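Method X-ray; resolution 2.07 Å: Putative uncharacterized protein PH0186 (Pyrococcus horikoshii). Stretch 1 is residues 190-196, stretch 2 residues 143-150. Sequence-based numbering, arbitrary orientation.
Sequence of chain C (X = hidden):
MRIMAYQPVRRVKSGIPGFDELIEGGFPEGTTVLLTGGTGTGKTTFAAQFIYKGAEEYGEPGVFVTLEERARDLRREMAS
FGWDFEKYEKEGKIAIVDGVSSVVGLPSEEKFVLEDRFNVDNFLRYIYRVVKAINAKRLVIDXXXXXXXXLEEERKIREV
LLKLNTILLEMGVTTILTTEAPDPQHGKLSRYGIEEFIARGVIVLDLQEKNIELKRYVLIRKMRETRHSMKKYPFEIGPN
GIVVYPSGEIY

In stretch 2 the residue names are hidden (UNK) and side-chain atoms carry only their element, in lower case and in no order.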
# COMPACT_ATOMS: atom_id res chain seq x y z
N SER C 190 -0.13 16.38 1.98
CA SER C 190 -1.48 16.79 1.63
C SER C 190 -2.38 15.61 1.29
O SER C 190 -1.92 14.52 1.15
CB SER C 190 -1.39 17.65 0.40
OG SER C 190 -0.82 16.91 -0.65
N ARG C 191 -3.66 15.88 1.08
CA ARG C 191 -4.62 14.87 0.77
C ARG C 191 -4.39 14.32 -0.61
O ARG C 191 -4.45 13.11 -0.78
CB ARG C 191 -6.04 15.48 0.82
CG ARG C 191 -7.11 14.44 0.59
CD ARG C 191 -8.47 14.87 1.08
NE ARG C 191 -9.51 14.07 0.48
CZ ARG C 191 -10.17 13.07 1.06
NH1 ARG C 191 -9.89 12.66 2.29
NH2 ARG C 191 -11.07 12.42 0.33
N TYR C 192 -4.18 15.20 -1.60
CA TYR C 192 -4.15 14.78 -3.03
C TYR C 192 -2.76 14.66 -3.67
O TYR C 192 -2.60 14.01 -4.69
CB TYR C 192 -5.08 15.67 -3.91
CG TYR C 192 -6.49 15.52 -3.48
CD1 TYR C 192 -7.17 14.31 -3.63
CD2 TYR C 192 -7.15 16.56 -2.88
CE1 TYR C 192 -8.51 14.16 -3.17
CE2 TYR C 192 -8.43 16.42 -2.40
CZ TYR C 192 -9.12 15.22 -2.55
OH TYR C 192 -10.41 15.17 -2.06
N GLY C 193 -1.76 15.25 -3.04
CA GLY C 193 -0.39 15.25 -3.60
C GLY C 193 -0.17 16.34 -4.61
O GLY C 193 0.82 16.31 -5.35
N ILE C 194 -1.09 17.31 -4.65
CA ILE C 194 -1.11 18.34 -5.70
C ILE C 194 -1.10 19.75 -5.06
O ILE C 194 -0.55 20.68 -5.60
CB ILE C 194 -2.38 18.16 -6.56
CG1 ILE C 194 -2.41 16.75 -7.21
CG2 ILE C 194 -2.45 19.19 -7.60
CD1 ILE C 194 -3.77 16.36 -7.84
N GLU C 195 -1.79 19.88 -3.93
CA GLU C 195 -2.01 21.14 -3.29
C GLU C 195 -0.70 21.94 -3.11
O GLU C 195 -0.70 23.16 -3.25
CB GLU C 195 -2.67 20.91 -1.92
CG GLU C 195 -4.05 20.30 -1.99
CD GLU C 195 -4.06 18.78 -1.80
OE1 GLU C 195 -3.45 18.08 -2.63
OE2 GLU C 195 -4.62 18.31 -0.77
N GLU C 196 0.36 21.26 -2.67
CA GLU C 196 1.68 21.90 -2.45
C GLU C 196 2.33 22.50 -3.72
O GLU C 196 3.15 23.42 -3.61
CB GLU C 196 2.64 20.88 -1.83
CG GLU C 196 2.79 19.61 -2.63
CD GLU C 196 1.92 18.44 -2.16
OE1 GLU C 196 0.70 18.58 -1.93
OE2 GLU C 196 2.44 17.35 -2.10
N UNK C 143 -12.06 24.31 2.52
CA UNK C 143 -10.78 23.68 2.38
C UNK C 143 -10.76 23.09 1.00
O UNK C 143 -11.80 22.99 0.32
o UNK C 143 -11.56 21.46 2.98
c UNK C 143 -10.70 22.54 3.40
N UNK C 144 -9.56 22.71 0.54
CA UNK C 144 -9.46 21.99 -0.70
C UNK C 144 -10.23 20.64 -0.74
O UNK C 144 -10.87 20.34 -1.72
c UNK C 144 -7.44 23.24 -1.52
c UNK C 144 -5.96 23.23 -1.60
c UNK C 144 -7.77 20.88 -2.20
c UNK C 144 -7.96 21.85 -1.09
N UNK C 145 -10.13 19.79 0.26
CA UNK C 145 -10.96 18.56 0.23
C UNK C 145 -12.47 18.87 0.17
O UNK C 145 -13.16 18.10 -0.43
c UNK C 145 -9.24 19.85 1.44
c UNK C 145 -9.33 18.43 1.98
c UNK C 145 -10.63 17.87 1.56
N UNK C 146 -12.93 19.97 0.75
CA UNK C 146 -14.34 20.31 0.76
C UNK C 146 -14.80 20.60 -0.68
O UNK C 146 -15.94 20.23 -1.06
c UNK C 146 -14.66 21.49 1.71
o UNK C 146 -14.16 22.79 1.21
N UNK C 147 -13.92 21.20 -1.48
CA UNK C 147 -14.19 21.43 -2.89
C UNK C 147 -14.19 20.09 -3.64
O UNK C 147 -15.07 19.80 -4.41
c UNK C 147 -13.40 22.42 -5.05
c UNK C 147 -13.15 23.78 -2.92
c UNK C 147 -13.16 22.38 -3.56
c UNK C 147 -11.99 24.67 -3.43
N UNK C 148 -13.15 19.33 -3.46
CA UNK C 148 -12.98 18.11 -4.19
C UNK C 148 -14.12 17.15 -3.96
O UNK C 148 -14.59 16.51 -4.92
c UNK C 148 -11.61 17.42 -3.81
N UNK C 149 -14.56 17.02 -2.70
CA UNK C 149 -15.63 16.08 -2.39
C UNK C 149 -16.92 16.48 -3.04
O UNK C 149 -17.79 15.63 -3.16
c UNK C 149 -14.61 15.30 -0.20
c UNK C 149 -15.85 15.95 -0.89
c UNK C 149 -14.71 15.48 1.28
c UNK C 149 -14.50 13.81 -0.60
N UNK C 150 -17.07 17.74 -3.45
CA UNK C 150 -18.31 18.19 -4.13
C UNK C 150 -18.31 18.07 -5.63
O UNK C 150 -19.33 18.32 -6.28
c UNK C 150 -18.70 19.63 -3.71
c UNK C 150 -19.28 19.68 -2.35
c UNK C 150 -19.60 20.50 0.79
n UNK C 150 -20.39 20.43 1.87
c UNK C 150 -19.33 21.09 -1.65
n UNK C 150 -20.08 20.96 -0.39
n UNK C 150 -18.31 20.15 0.91

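Position 143 carries one carbon and then one oxygen and lies out of reach of stretch 1. These atoms identify Ser143; threonine would need a further carbon. The peptide bond before it is cis. Its role is local: it stands at the N-cap, where OG accepts from the backbone N of position 146 at 3.0 Å.

Position 144 has four carbons, forked at the first, with one arm two carbons long. CB points toward stretch 1, and side-chain carbons reach Glu195 and Tyr192. Branching at CB excludes leucine and the arm length completes Ile144. CD1 packs 3.5 Å from Glu195 CG, and CG2 approaches Tyr192 CD2 at 4.4 Å, near the plane of the ring.

At position 145 three carbons close a ring onto the backbone N. CB points sideways, yet lies 3.7 Å from Arg191 CD. The ring belongs to proline alone. Pro145 sits in the first turn of the helix, where a missing amide hydrogen costs little.

Position 146 again shows one carbon and one oxygen, and it points away from stretch 1; hence Ser146. It turns back on the helix start, its OG donating to Ser143 O at 2.5 Å.

Position 147 repeats the four-carbon pattern forked at the first, with a two-carbon arm, and its side chain comes no nearer than 7.7 Å to stretch 1: Ile147.

The single carbon of position 148, CB, points toward stretch 1 and lies 3.1 Å from Tyr192 OH and 3.6 Å from Tyr192 CZ, so the end of the tyrosine comes right up to this short side chain. One carbon alone means Ala148.

Position 149 has four carbons forked at the second. CB points sideways, but the end comes nearer and reaches Arg191. The fork is the signature of Leu149, whose CD2 lies 3.8 Å from Arg191 NH2.

Position 150 shows three carbons, a nitrogen, and a carbon bearing two more nitrogens, a guanidinium, and does not reach stretch 1. This is Arg150; NH1 donates to Ser146 O at 3.1 Å.

The contact buries 291 Å², both sides summed, and no hydrogen bond crosses it. It works by packing: Ile144, Pro145, Ala148 and Leu149 meet the side chains of Arg191, Tyr192 and Glu195. Some polar groups of stretch 1 find partners within their own segment, and others, such as Arg191 NH1 and NH2, bond elsewhere in the structure. Arg191 NE donates to Tyr192 OH at 2.9 Å (164°), linking two side chains that both touch Pro145, while Ile194 N donates to Glu195 OE1 at 3.2 Å. The carboxylate is thus engaged with its own loop, while Glu195 CG offers aliphatic surface to Ile144.

Stretch 2 (143-150) SIPSIALR
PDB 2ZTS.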